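Local coordinates for pilin (Streptococcus pyogenes serotype M1, PDB 3GLE), which forms the backbone of the pilus as head-to-tail, isopeptide-joined subunits, the pilus being required for adhesion to host cells, aggregation and biofilm formation, at residues V242-D247 and A270-E275; L183-N188 and V237-V242; E195-E200 and T212-D217; N256-P261 and T287-K292; N31-N36 and S73-S78. The protein carries 2 engineered substitutions. All coordinates share one frame; numbering follows the deposited sequence.

Contact 1 (V242-D247 and A270-E275); sequences VVTEDD and AGNSTE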
# COMPACT_ATOMS: atom_id res chain seq x y z
N VAL A 242 -1.14 -11.11 -16.53
CA VAL A 242 -0.71 -11.85 -17.71
C VAL A 242 -0.50 -10.84 -18.87
O VAL A 242 -1.31 -9.94 -19.09
CB VAL A 242 -1.77 -12.90 -18.14
CG1 VAL A 242 -1.28 -13.72 -19.33
CG2 VAL A 242 -2.12 -13.86 -16.96
N VAL A 243 0.63 -10.97 -19.57
CA VAL A 243 0.89 -10.23 -20.81
C VAL A 243 1.01 -11.24 -21.95
O VAL A 243 1.73 -12.20 -21.85
CB VAL A 243 2.20 -9.44 -20.75
CG1 VAL A 243 2.22 -8.42 -21.89
CG2 VAL A 243 2.37 -8.73 -19.40
N THR A 244 0.29 -11.01 -23.04
CA THR A 244 0.32 -11.90 -24.20
C THR A 244 0.55 -11.12 -25.48
O THR A 244 -0.01 -10.05 -25.65
CB THR A 244 -1.01 -12.66 -24.31
OG1 THR A 244 -1.20 -13.45 -23.12
CG2 THR A 244 -1.00 -13.60 -25.48
N GLU A 245 1.39 -11.63 -26.36
CA GLU A 245 1.47 -11.10 -27.73
C GLU A 245 0.65 -12.04 -28.59
O GLU A 245 0.59 -13.24 -28.32
CB GLU A 245 2.92 -11.10 -28.22
CG GLU A 245 3.14 -10.55 -29.63
CD GLU A 245 4.57 -10.79 -30.14
OE1 GLU A 245 5.50 -10.12 -29.63
OE2 GLU A 245 4.79 -11.67 -31.03
N ASP A 246 0.02 -11.49 -29.63
CA ASP A 246 -0.63 -12.30 -30.65
C ASP A 246 0.37 -13.28 -31.25
O ASP A 246 1.57 -13.04 -31.26
CB ASP A 246 -1.24 -11.40 -31.75
CG ASP A 246 -2.62 -10.85 -31.38
OD1 ASP A 246 -3.03 -11.00 -30.21
OD2 ASP A 246 -3.30 -10.25 -32.24
N ASP A 247 -0.13 -14.42 -31.70
CA ASP A 247 0.69 -15.42 -32.37
C ASP A 247 1.08 -14.89 -33.76
O ASP A 247 0.21 -14.52 -34.56
CB ASP A 247 -0.14 -16.69 -32.48
CG ASP A 247 0.57 -17.81 -33.20
OD1 ASP A 247 1.80 -17.75 -33.34
OD2 ASP A 247 -0.13 -18.77 -33.62
N ALA A 270 9.69 -19.73 -24.03
CA ALA A 270 9.41 -19.94 -25.44
C ALA A 270 7.94 -19.60 -25.70
O ALA A 270 7.04 -20.09 -25.02
CB ALA A 270 9.70 -21.36 -25.83
N GLY A 271 7.67 -18.73 -26.65
CA GLY A 271 6.28 -18.55 -27.04
C GLY A 271 5.82 -17.14 -26.81
O GLY A 271 6.64 -16.25 -26.69
N ASN A 272 4.50 -16.97 -26.71
CA ASN A 272 3.91 -15.64 -26.84
C ASN A 272 3.22 -15.09 -25.60
O ASN A 272 2.66 -13.99 -25.65
CB ASN A 272 2.97 -15.60 -28.05
CG ASN A 272 1.86 -16.61 -27.95
OD1 ASN A 272 1.49 -17.04 -26.85
ND2 ASN A 272 1.34 -17.04 -29.10
N SER A 273 3.30 -15.81 -24.49
CA SER A 273 2.69 -15.36 -23.25
C SER A 273 3.58 -15.54 -22.01
O SER A 273 4.35 -16.49 -21.91
CB SER A 273 1.37 -16.10 -23.01
OG SER A 273 0.70 -15.55 -21.89
N THR A 274 3.45 -14.61 -21.08
CA THR A 274 4.01 -14.81 -19.76
C THR A 274 3.08 -15.81 -19.10
O THR A 274 2.00 -16.10 -19.61
CB THR A 274 4.02 -13.49 -18.93
OG1 THR A 274 2.67 -13.08 -18.66
CG2 THR A 274 4.70 -12.40 -19.70
N GLU A 275 3.50 -16.40 -18.00
CA GLU A 275 2.52 -17.14 -17.22
C GLU A 275 1.91 -16.11 -16.27
O GLU A 275 2.15 -14.90 -16.42
CB GLU A 275 3.15 -18.35 -16.53
CG GLU A 275 3.59 -19.46 -17.52
CD GLU A 275 2.42 -20.09 -18.28
OE1 GLU A 275 1.35 -20.31 -17.65
OE2 GLU A 275 2.56 -20.38 -19.49
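Val-242 meets the loop through its CG1 methyl, which lies 3.7 Å from Ser-273 OG. The next residue, Val-243, is held at both ends of its backbone. Its N donates an almost straight bond to Thr-274 OG1 (3.1 Å, 173° at the hydrogen), so a side-chain hydroxyl fills the place of a strand carbonyl. That hydroxyl stands between its own backbone N and carbonyl carbon (chi1 66°), and from there it also donates to Glu-275 O. Val-243 O accepts Thr-274 N at 3.1 Å, while the Val-243 CB packs on the Thr-274 CG2 methyl. Thr-244 pairs with Ser-273, their CA atoms 4.3 Å apart. Thr-244 OG1 donates to Ser-273 OG at 3.1 Å. Ser-273 OG in turn donates a hydrogen bond to Thr-274 O, so the two hydroxyls form a short chain of bonds. Glu-245 closes the run: its N reaches Asn-272 O at 2.8 Å. Its carboxylate turns elsewhere, to Lys-166 and Thr-255. Farther on, Asp-247 CB lies 3.7 Å from the amide nitrogen ND2 of Asn-272, and Asp-247 OD1 accepts Lys-249 N. The result is a single beta bridge, the chains running in nearly opposite directions, that ties the loop between strands 267-270 and 277-278 to strand 240-245. It occurs in a CnaB-type beta sandwich and includes Glu-245, which promotes formation of the Lys-166 to Asn-290 isopeptide.

Contact 2 (L183-N188 and V237-V242); sequences LTLKAN and VGVDYV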
# COMPACT_ATOMS: atom_id res chain seq x y z
N LEU A 183 -2.80 -7.03 -22.03
CA LEU A 183 -2.47 -7.11 -20.61
C LEU A 183 -3.75 -7.27 -19.79
O LEU A 183 -4.71 -6.53 -20.00
CB LEU A 183 -1.77 -5.82 -20.16
CG LEU A 183 -1.72 -5.58 -18.64
CD1 LEU A 183 -0.68 -6.45 -17.99
CD2 LEU A 183 -1.43 -4.09 -18.33
N THR A 184 -3.75 -8.21 -18.86
CA THR A 184 -4.86 -8.34 -17.93
C THR A 184 -4.31 -8.24 -16.52
O THR A 184 -3.40 -8.97 -16.17
CB THR A 184 -5.57 -9.69 -18.08
OG1 THR A 184 -5.76 -9.96 -19.47
CG2 THR A 184 -6.95 -9.69 -17.37
N LEU A 185 -4.82 -7.32 -15.73
CA LEU A 185 -4.51 -7.31 -14.31
C LEU A 185 -5.70 -7.92 -13.56
O LEU A 185 -6.84 -7.64 -13.91
CB LEU A 185 -4.24 -5.89 -13.85
CG LEU A 185 -3.24 -5.09 -14.69
CD1 LEU A 185 -3.49 -3.63 -14.49
CD2 LEU A 185 -1.82 -5.40 -14.30
N LYS A 186 -5.43 -8.76 -12.56
CA LYS A 186 -6.50 -9.44 -11.85
C LYS A 186 -6.89 -8.76 -10.54
O LYS A 186 -6.03 -8.32 -9.78
CB LYS A 186 -6.16 -10.91 -11.64
CG LYS A 186 -6.08 -11.70 -12.95
CD LYS A 186 -7.41 -11.61 -13.72
CE LYS A 186 -7.40 -12.46 -14.99
NZ LYS A 186 -8.70 -12.37 -15.73
N ALA A 187 -8.18 -8.67 -10.30
CA ALA A 187 -8.72 -8.12 -9.06
C ALA A 187 -8.39 -9.06 -7.91
O ALA A 187 -8.33 -10.28 -8.10
CB ALA A 187 -10.21 -7.94 -9.17
N ASN A 188 -8.15 -8.47 -6.74
CA ASN A 188 -7.98 -9.21 -5.48
C ASN A 188 -8.71 -8.42 -4.38
O ASN A 188 -9.42 -7.44 -4.67
CB ASN A 188 -6.50 -9.37 -5.13
CG ASN A 188 -5.80 -8.05 -4.93
OD1 ASN A 188 -6.44 -6.99 -4.79
ND2 ASN A 188 -4.46 -8.10 -4.93
N VAL A 237 1.58 -3.42 -5.59
CA VAL A 237 2.22 -4.65 -5.19
C VAL A 237 1.18 -5.74 -4.88
O VAL A 237 0.10 -5.46 -4.34
CB VAL A 237 3.17 -4.40 -3.98
CG1 VAL A 237 3.81 -5.72 -3.46
CG2 VAL A 237 4.23 -3.37 -4.38
N GLY A 238 1.50 -6.99 -5.23
CA GLY A 238 0.66 -8.14 -4.92
C GLY A 238 -0.42 -8.47 -5.96
O GLY A 238 -1.29 -9.29 -5.70
N VAL A 239 -0.34 -7.85 -7.13
CA VAL A 239 -1.37 -8.03 -8.16
C VAL A 239 -0.94 -9.08 -9.19
O VAL A 239 0.17 -9.01 -9.71
CB VAL A 239 -1.68 -6.70 -8.89
CG1 VAL A 239 -2.56 -6.93 -10.14
CG2 VAL A 239 -2.38 -5.74 -7.94
N ASP A 240 -1.82 -10.04 -9.48
CA ASP A 240 -1.56 -11.03 -10.53
C ASP A 240 -1.80 -10.42 -11.91
O ASP A 240 -2.75 -9.64 -12.07
CB ASP A 240 -2.43 -12.30 -10.36
CG ASP A 240 -2.07 -13.09 -9.11
OD1 ASP A 240 -0.97 -12.86 -8.55
OD2 ASP A 240 -2.87 -13.95 -8.66
N TYR A 241 -0.97 -10.77 -12.89
CA TYR A 241 -1.20 -10.30 -14.27
C TYR A 241 -0.65 -11.27 -15.29
O TYR A 241 0.18 -12.14 -14.95
CB TYR A 241 -0.62 -8.91 -14.50
CG TYR A 241 0.89 -8.86 -14.33
CD1 TYR A 241 1.73 -9.09 -15.41
CD2 TYR A 241 1.46 -8.60 -13.08
CE1 TYR A 241 3.11 -9.07 -15.25
CE2 TYR A 241 2.84 -8.55 -12.92
CZ TYR A 241 3.66 -8.80 -14.01
OH TYR A 241 5.02 -8.78 -13.86
N VAL A 242 -1.14 -11.11 -16.53
CA VAL A 242 -0.71 -11.85 -17.71
C VAL A 242 -0.50 -10.84 -18.87
O VAL A 242 -1.31 -9.94 -19.09
CB VAL A 242 -1.77 -12.90 -18.14
CG1 VAL A 242 -1.28 -13.72 -19.33
CG2 VAL A 242 -2.12 -13.86 -16.96
O HOH W 1 -4.36 -10.03 -8.38
O HOH W 2 -2.39 -6.67 -4.06
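This is an antiparallel strand pair, 183-185 with 240-242, inside the four-stranded sheet of the C-terminal beta sandwich. Thr-184 and Val-242 form the hydrogen-bonded pair: Thr-184 N to Val-242 O is 3.0 Å and Val-242 N to Thr-184 O is 3.1 Å. Leu-185 and Tyr-241 follow as a non-hydrogen-bonded pair. Their side chains share a face that packs on the rest of the domain, with Leu-183 beside them. The Leu-185 CD2 methyl lies 3.7 Å from Tyr-241 CB. The Tyr-241 CG sits between its backbone N and carbonyl carbon (chi1 63°), and the ring runs on toward Met-284, Ile-286 and Leu-162. Leu-183 and Leu-185 continue the same apolar layer onto Val-232 and Leu-235. Past Leu-185 the two chains drift apart. Lys-186 N still reaches Asp-240 O at 2.9 Å. The return bond is replaced by a water, which donates to Lys-186 O and accepts Asp-240 N, each at 2.8 Å. Val-239 CG1 packs on Leu-185 CB here, and Asp-240 OD1 bonds Thr-278. A second water spans the wider gap beyond: it accepts Asn-188 ND2 at 2.7 Å and donates to Val-237 O at 2.8 Å.

Contact 3 (E195-E200 and T212-D217); sequences EKVMIE and TEASID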
# COMPACT_ATOMS: atom_id res chain seq x y z
N GLU A 195 -10.92 -0.60 -11.09
CA GLU A 195 -9.98 0.43 -10.68
C GLU A 195 -8.93 0.61 -11.78
O GLU A 195 -8.53 -0.35 -12.46
CB GLU A 195 -9.32 0.11 -9.34
CG GLU A 195 -10.32 0.01 -8.19
CD GLU A 195 -11.08 1.32 -7.93
OE1 GLU A 195 -10.44 2.41 -7.90
OE2 GLU A 195 -12.32 1.26 -7.78
N LYS A 196 -8.50 1.85 -11.98
CA LYS A 196 -7.62 2.16 -13.09
C LYS A 196 -6.15 2.26 -12.71
O LYS A 196 -5.82 2.68 -11.60
CB LYS A 196 -8.10 3.42 -13.81
CG LYS A 196 -9.41 3.18 -14.55
CD LYS A 196 -9.99 4.46 -15.08
CE LYS A 196 -11.14 4.17 -16.05
NZ LYS A 196 -12.38 3.78 -15.30
N VAL A 197 -5.27 1.82 -13.62
CA VAL A 197 -3.84 2.06 -13.49
C VAL A 197 -3.32 2.82 -14.70
O VAL A 197 -3.85 2.66 -15.82
CB VAL A 197 -3.03 0.77 -13.24
CG1 VAL A 197 -3.60 0.02 -12.02
CG2 VAL A 197 -3.04 -0.12 -14.46
N MET A 198 -2.32 3.65 -14.47
CA MET A 198 -1.79 4.55 -15.48
C MET A 198 -0.75 3.86 -16.35
O MET A 198 0.08 3.07 -15.85
CB MET A 198 -1.16 5.76 -14.84
CG MET A 198 -2.15 6.59 -14.03
SD MET A 198 -1.37 8.05 -13.32
CE MET A 198 -0.46 7.32 -12.04
N ILE A 199 -0.81 4.17 -17.64
CA ILE A 199 0.06 3.55 -18.63
C ILE A 199 0.63 4.64 -19.54
O ILE A 199 -0.10 5.52 -20.03
CB ILE A 199 -0.67 2.44 -19.41
CG1 ILE A 199 -0.89 1.25 -18.47
CG2 ILE A 199 0.15 1.96 -20.61
CD1 ILE A 199 -1.67 0.10 -19.03
N GLU A 200 1.94 4.59 -19.74
CA GLU A 200 2.53 5.45 -20.73
C GLU A 200 3.27 4.64 -21.79
O GLU A 200 4.01 3.68 -21.47
CB GLU A 200 3.35 6.57 -20.11
CG GLU A 200 4.52 6.20 -19.26
CD GLU A 200 5.22 7.45 -18.69
OE1 GLU A 200 4.87 8.58 -19.10
OE2 GLU A 200 6.11 7.33 -17.82
N THR A 212 -2.34 6.35 -21.28
CA THR A 212 -3.66 5.73 -21.27
C THR A 212 -3.92 5.17 -19.87
O THR A 212 -3.11 5.33 -18.98
CB THR A 212 -3.76 4.58 -22.28
OG1 THR A 212 -2.70 3.64 -22.06
CG2 THR A 212 -3.77 5.08 -23.76
N GLU A 213 -5.07 4.52 -19.70
CA GLU A 213 -5.41 3.82 -18.47
C GLU A 213 -5.89 2.39 -18.77
O GLU A 213 -6.64 2.19 -19.71
CB GLU A 213 -6.53 4.58 -17.75
CG GLU A 213 -6.11 5.89 -17.07
CD GLU A 213 -7.29 6.69 -16.46
OE1 GLU A 213 -8.45 6.64 -16.98
OE2 GLU A 213 -7.05 7.38 -15.44
N ALA A 214 -5.46 1.41 -17.97
CA ALA A 214 -6.07 0.06 -17.94
C ALA A 214 -7.02 -0.12 -16.73
O ALA A 214 -6.79 0.47 -15.68
CB ALA A 214 -4.98 -1.01 -17.92
N SER A 215 -8.09 -0.92 -16.90
CA SER A 215 -8.96 -1.33 -15.79
C SER A 215 -8.63 -2.74 -15.31
O SER A 215 -8.54 -3.67 -16.12
CB SER A 215 -10.43 -1.33 -16.18
OG SER A 215 -10.80 -0.10 -16.74
N ILE A 216 -8.50 -2.89 -14.00
CA ILE A 216 -8.39 -4.19 -13.36
C ILE A 216 -9.57 -5.09 -13.77
O ILE A 216 -10.71 -4.63 -13.81
CB ILE A 216 -8.32 -4.02 -11.80
CG1 ILE A 216 -7.03 -3.29 -11.42
CG2 ILE A 216 -8.36 -5.39 -11.09
CD1 ILE A 216 -6.98 -2.77 -10.01
N ASP A 217 -9.25 -6.34 -14.10
CA ASP A 217 -10.20 -7.35 -14.61
C ASP A 217 -10.65 -7.10 -16.05
O ASP A 217 -11.53 -7.80 -16.57
CB ASP A 217 -11.42 -7.56 -13.68
CG ASP A 217 -11.24 -8.74 -12.72
OD1 ASP A 217 -10.16 -9.38 -12.74
OD2 ASP A 217 -12.19 -9.05 -11.94
O HOH W 3 -0.43 4.76 -23.15
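Strands 196-202 and 210-215 make a beta hairpin, and this contact is its ladder. Backbone bonds come first. Val-197 and Ala-214 form a hydrogen-bonded pair, with Val-197 N to Ala-214 O at 2.9 Å. Ile-199 and Thr-212 form the next, where Thr-212 N reaches Ile-199 O at 2.7 Å. The partner bond from Ile-199 N comes to Thr-212 O from well above the carbonyl plane. Ile-216 N bonds Glu-195 O almost straight (174°), extending the pairing beyond the strands. Apolar contacts occupy the face of Val-197, Ile-199 and Ala-214. The Ile-199 CD1 methyl rests 3.7 Å from Ala-214 CB, and Val-197 CG2 touches the same CB. Tyr-220 covers Ile-199 and Ala-214. Thr-212 OG1, which bonds the Tyr-220 hydroxyl, also lies 3.5 Å from Ile-199 CB. Lys-196, Glu-213 and Ser-215 lie on the other face, together with Met-198. The Lys-196 aliphatic chain crosses Glu-213, its CD 3.3 Å from Glu-213 OE1. The charged ends do not pair, since Lys-196 NZ, turned by the bend at chi4 (77°), stays 5.1 Å from Glu-213 OE1. At the far end a water links the strands, donating to Ile-199 O at 3.2 Å and bonding Thr-212 OG1 at 2.8 Å.

Contact 4 (N256-P261 and T287-K292); sequences NVEVSP and TFTNKK
Asn-256 and Thr-289, then Glu-258 and Thr-287, are hydrogen-bonded pairs of two antiparallel strands, with Val-257 and Phe-288 as the non-hydrogen-bonded pair between them; Asn-256 N reaches Thr-289 O at 3.0 Å and Glu-258 N reaches Thr-287 O at 2.9 Å. Val-257 and Phe-288 point the same way, into the domain. The Val-257 CG1 methyl sits over the centre of the phenyl ring, 4.1 Å from its centroid and 9° off the normal, a CH-pi contact. CG2 of Val-257 lies beside it, 3.6 Å from Phe-288 CE2. Phe-181 meets the Phe-288 ring edge-to-face. Asn-256, Glu-258, Thr-287 and Thr-289 lie on the other face, where two waters bridge them. Glu-258, with its chain extended beyond CG, lies alongside Thr-287. One water donates to Glu-258 OE1 and Thr-287 O and accepts Thr-289 OG1 at 2.6 Å, so it fixes three groups at once. The other joins Asn-256 ND2 to Thr-289 O. Just beyond the paired residues, Asn-290 CG is bonded covalently to Lys-166 NZ, and Asn-290 OD1 accepts Thr-255 OG1. The ladder thus joins strand 254-261 to a strand covalently tied to 151-169, its parallel neighbour in the same sheet. This intramolecular isopeptide is consistent with resistance to pulling along the pilus.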
# COMPACT_ATOMS: atom_id res chain seq x y z
N ASN A 256 9.86 -15.20 -28.25
CA ASN A 256 10.33 -15.62 -26.94
C ASN A 256 10.12 -14.45 -25.96
O ASN A 256 10.18 -13.28 -26.36
CB ASN A 256 11.79 -16.06 -27.03
CG ASN A 256 11.97 -17.36 -27.85
OD1 ASN A 256 11.82 -18.46 -27.34
ND2 ASN A 256 12.30 -17.22 -29.13
N VAL A 257 9.87 -14.76 -24.69
CA VAL A 257 9.65 -13.73 -23.69
C VAL A 257 10.78 -13.81 -22.67
O VAL A 257 11.20 -14.89 -22.29
CB VAL A 257 8.28 -13.91 -22.95
CG1 VAL A 257 7.94 -12.69 -22.15
CG2 VAL A 257 7.17 -14.21 -23.91
N GLU A 258 11.27 -12.66 -22.24
CA GLU A 258 12.12 -12.59 -21.06
C GLU A 258 11.38 -11.85 -19.97
O GLU A 258 10.90 -10.75 -20.20
CB GLU A 258 13.40 -11.84 -21.37
CG GLU A 258 14.26 -12.44 -22.45
CD GLU A 258 15.39 -11.51 -22.84
OE1 GLU A 258 15.26 -10.78 -23.87
OE2 GLU A 258 16.38 -11.49 -22.07
N VAL A 259 11.30 -12.43 -18.79
CA VAL A 259 10.62 -11.79 -17.66
C VAL A 259 11.71 -11.45 -16.66
O VAL A 259 12.37 -12.32 -16.13
CB VAL A 259 9.56 -12.74 -17.07
CG1 VAL A 259 8.96 -12.16 -15.79
CG2 VAL A 259 8.48 -13.01 -18.09
N SER A 260 11.92 -10.17 -16.44
CA SER A 260 13.14 -9.69 -15.81
C SER A 260 12.87 -8.73 -14.63
O SER A 260 12.77 -7.51 -14.83
CB SER A 260 14.00 -9.02 -16.88
OG SER A 260 15.20 -8.49 -16.33
N PRO A 261 12.73 -9.28 -13.40
CA PRO A 261 12.55 -8.40 -12.24
C PRO A 261 13.85 -7.66 -11.94
O PRO A 261 14.93 -8.24 -12.10
CB PRO A 261 12.20 -9.35 -11.08
CG PRO A 261 12.74 -10.71 -11.50
CD PRO A 261 12.93 -10.70 -13.01
N THR A 287 10.30 -8.40 -21.95
CA THR A 287 10.70 -8.13 -23.32
C THR A 287 10.27 -9.29 -24.21
O THR A 287 10.70 -10.42 -23.99
CB THR A 287 12.22 -7.92 -23.45
OG1 THR A 287 12.65 -6.89 -22.55
CG2 THR A 287 12.63 -7.54 -24.89
N PHE A 288 9.44 -9.00 -25.20
CA PHE A 288 9.09 -9.97 -26.24
C PHE A 288 10.02 -9.80 -27.45
O PHE A 288 10.00 -8.75 -28.11
CB PHE A 288 7.63 -9.78 -26.69
CG PHE A 288 6.58 -10.15 -25.64
CD1 PHE A 288 6.31 -9.31 -24.58
CD2 PHE A 288 5.84 -11.31 -25.77
CE1 PHE A 288 5.35 -9.63 -23.63
CE2 PHE A 288 4.88 -11.65 -24.82
CZ PHE A 288 4.63 -10.80 -23.75
N THR A 289 10.84 -10.83 -27.73
CA THR A 289 11.72 -10.85 -28.91
C THR A 289 11.06 -11.64 -30.06
O THR A 289 10.71 -12.81 -29.93
CB THR A 289 13.10 -11.46 -28.58
OG1 THR A 289 13.75 -10.66 -27.60
CG2 THR A 289 14.02 -11.56 -29.80
N ASN A 290 10.89 -10.95 -31.19
CA ASN A 290 10.29 -11.50 -32.39
C ASN A 290 11.35 -11.61 -33.46
O ASN A 290 11.85 -10.61 -33.95
CB ASN A 290 9.13 -10.62 -32.86
CG ASN A 290 7.93 -10.69 -31.90
OD1 ASN A 290 7.31 -11.72 -31.77
N LYS A 291 11.72 -12.84 -33.77
CA LYS A 291 12.80 -13.11 -34.71
C LYS A 291 12.25 -13.68 -36.02
O LYS A 291 11.41 -14.58 -36.01
CB LYS A 291 13.78 -14.12 -34.08
CG LYS A 291 14.96 -14.53 -34.94
CD LYS A 291 15.92 -15.37 -34.11
CE LYS A 291 17.18 -15.72 -34.88
NZ LYS A 291 18.13 -16.63 -34.15
N LYS A 292 12.74 -13.13 -37.12
CA LYS A 292 12.44 -13.65 -38.46
C LYS A 292 13.70 -13.70 -39.33
O LYS A 292 14.45 -12.71 -39.45
CB LYS A 292 11.36 -12.80 -39.12
CG LYS A 292 10.89 -13.26 -40.52
CD LYS A 292 9.64 -12.45 -40.80
CE LYS A 292 9.01 -12.70 -42.12
NZ LYS A 292 7.66 -12.03 -42.05
O HOH W 4 12.33 -15.17 -30.78
O HOH W 5 13.02 -11.45 -25.20

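Contact 5 (N31-N36 and S73-S78); sequences NALIPN and SDKGGS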
# COMPACT_ATOMS: atom_id res chain seq x y z
N ASN A 31 0.81 8.87 -7.07
CA ASN A 31 -0.32 8.36 -7.83
C ASN A 31 -0.74 6.92 -7.44
O ASN A 31 -1.54 6.30 -8.13
CB ASN A 31 0.00 8.41 -9.33
CG ASN A 31 0.14 9.85 -9.87
OD1 ASN A 31 1.12 10.19 -10.54
ND2 ASN A 31 -0.85 10.68 -9.58
N ALA A 32 -0.18 6.38 -6.36
CA ALA A 32 -0.48 4.99 -5.98
C ALA A 32 -1.99 4.76 -5.82
O ALA A 32 -2.70 5.65 -5.38
CB ALA A 32 0.25 4.58 -4.70
N LEU A 33 -2.44 3.56 -6.19
CA LEU A 33 -3.76 3.07 -5.80
C LEU A 33 -3.72 2.74 -4.33
O LEU A 33 -2.70 2.25 -3.85
CB LEU A 33 -4.16 1.82 -6.61
CG LEU A 33 -4.70 2.01 -8.05
CD1 LEU A 33 -3.62 2.55 -8.99
CD2 LEU A 33 -5.21 0.69 -8.60
N ILE A 34 -4.81 2.98 -3.62
CA ILE A 34 -4.90 2.76 -2.16
C ILE A 34 -5.62 1.43 -1.90
O ILE A 34 -6.74 1.21 -2.40
CB ILE A 34 -5.68 3.92 -1.48
CG1 ILE A 34 -5.00 5.29 -1.72
CG2 ILE A 34 -5.95 3.65 0.01
CD1 ILE A 34 -3.51 5.37 -1.30
N PRO A 35 -4.98 0.50 -1.17
CA PRO A 35 -5.63 -0.80 -0.96
C PRO A 35 -6.86 -0.73 -0.03
O PRO A 35 -6.92 0.12 0.85
CB PRO A 35 -4.54 -1.64 -0.29
CG PRO A 35 -3.62 -0.65 0.37
CD PRO A 35 -3.64 0.56 -0.55
N ASN A 36 -7.81 -1.64 -0.23
CA ASN A 36 -8.91 -1.85 0.69
C ASN A 36 -8.34 -2.60 1.89
O ASN A 36 -8.03 -3.80 1.81
CB ASN A 36 -10.05 -2.69 0.05
CG ASN A 36 -10.54 -2.13 -1.28
OD1 ASN A 36 -10.99 -0.99 -1.37
ND2 ASN A 36 -10.48 -2.95 -2.33
N SER A 73 -11.38 4.01 -3.21
CA SER A 73 -11.95 5.36 -3.39
C SER A 73 -11.31 6.49 -2.57
O SER A 73 -11.64 7.65 -2.78
CB SER A 73 -13.45 5.33 -3.08
OG SER A 73 -13.65 5.13 -1.70
N ASP A 74 -10.41 6.16 -1.63
CA ASP A 74 -9.59 7.16 -0.93
C ASP A 74 -8.47 7.78 -1.78
O ASP A 74 -7.81 8.73 -1.36
CB ASP A 74 -9.00 6.55 0.34
CG ASP A 74 -10.05 6.37 1.43
OD1 ASP A 74 -10.75 7.34 1.75
OD2 ASP A 74 -10.18 5.25 1.97
N LYS A 75 -8.28 7.26 -2.99
CA LYS A 75 -7.23 7.75 -3.88
C LYS A 75 -7.45 9.24 -4.15
O LYS A 75 -8.57 9.64 -4.46
CB LYS A 75 -7.18 6.95 -5.18
CG LYS A 75 -6.08 7.43 -6.14
CD LYS A 75 -5.94 6.55 -7.37
CE LYS A 75 -5.09 7.28 -8.41
NZ LYS A 75 -4.43 6.34 -9.30
N GLY A 76 -6.40 10.05 -3.99
CA GLY A 76 -6.49 11.50 -4.19
C GLY A 76 -6.85 12.30 -2.94
O GLY A 76 -6.76 13.53 -2.94
N GLY A 77 -7.23 11.59 -1.87
CA GLY A 77 -7.58 12.22 -0.59
C GLY A 77 -6.35 12.66 0.21
O GLY A 77 -5.27 12.87 -0.35
N SER A 78 -6.52 12.81 1.53
CA SER A 78 -5.40 13.19 2.40
C SER A 78 -4.51 11.99 2.77
O SER A 78 -3.39 12.17 3.28
CB SER A 78 -5.94 13.85 3.67
OG SER A 78 -6.75 12.92 4.40
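This is a loop-to-loop contact at the end of the N-terminal domain that faces the C-terminal one. The loop between strands 18-27 and 37-45 meets the loop between strands 65-70 and 80-86. Lys-75 carries most of it. Its side chain leaves with CG anti to the backbone N (chi1 -180°) and stays extended, so the whole chain runs alongside the backbone of 31-33. Lys-75 CG lies 3.9 Å from Ala-32 O, and at the end NZ donates to Asn-31 O at 3.1 Å. The donor stands tilted 30° from that carbonyl plane. Asn-31 O also accepts Asn-234 ND2, so two donors hold this one oxygen. The Leu-33 CD1 methyl touches the ammonium end, 3.9 Å from Lys-75 NZ. At the other end of the contact Ile-34 points at the second loop. Its CG1 lies 4.0 Å from Lys-75 CA, and its CG2 is 4.2 Å from Asp-74 CB. A type II turn from Asp-74 to Gly-77 sets Lys-75 in place, closed by Gly-77 N to Asp-74 O at 3.0 Å. Gly-76 takes the positive phi of this turn. The Asp-74 carboxylate is held by Thr-71 N and by a salt bridge to Lys-81. Around these loops, Ala-32 and Ile-34 lie on Leu-157 of strand 151-169, which runs on into the second domain. Asn-31 and Leu-33 reach strand 196-202 at Met-198 and Val-197, and Leu-33 and Lys-75 touch Asn-234 of strand 229-236.

Contacts 1 to 4 all lie in the C-terminal domain. Contacts 1 and 2 share Val-242 and strand 240-245, and their centres are 15 Å apart. Contact 3 is nested inside the loop closed by contact 2, and Leu-185 O lies 2.7 Å from Asp-217 N, probably hydrogen-bonded. Contacts 1 and 4, with centres 9 Å apart, alternate along the chain. Together they frame the isopeptide site: Glu-245 comes from contact 1 and the linked Asn-290 from contact 4. Contact 5 belongs to the N-terminal domain. It touches contact 3 across the domain boundary, where Val-197 CG1 lies 3.8 Å from Leu-33 CD2. Its centre is about 33 Å from that of contact 4.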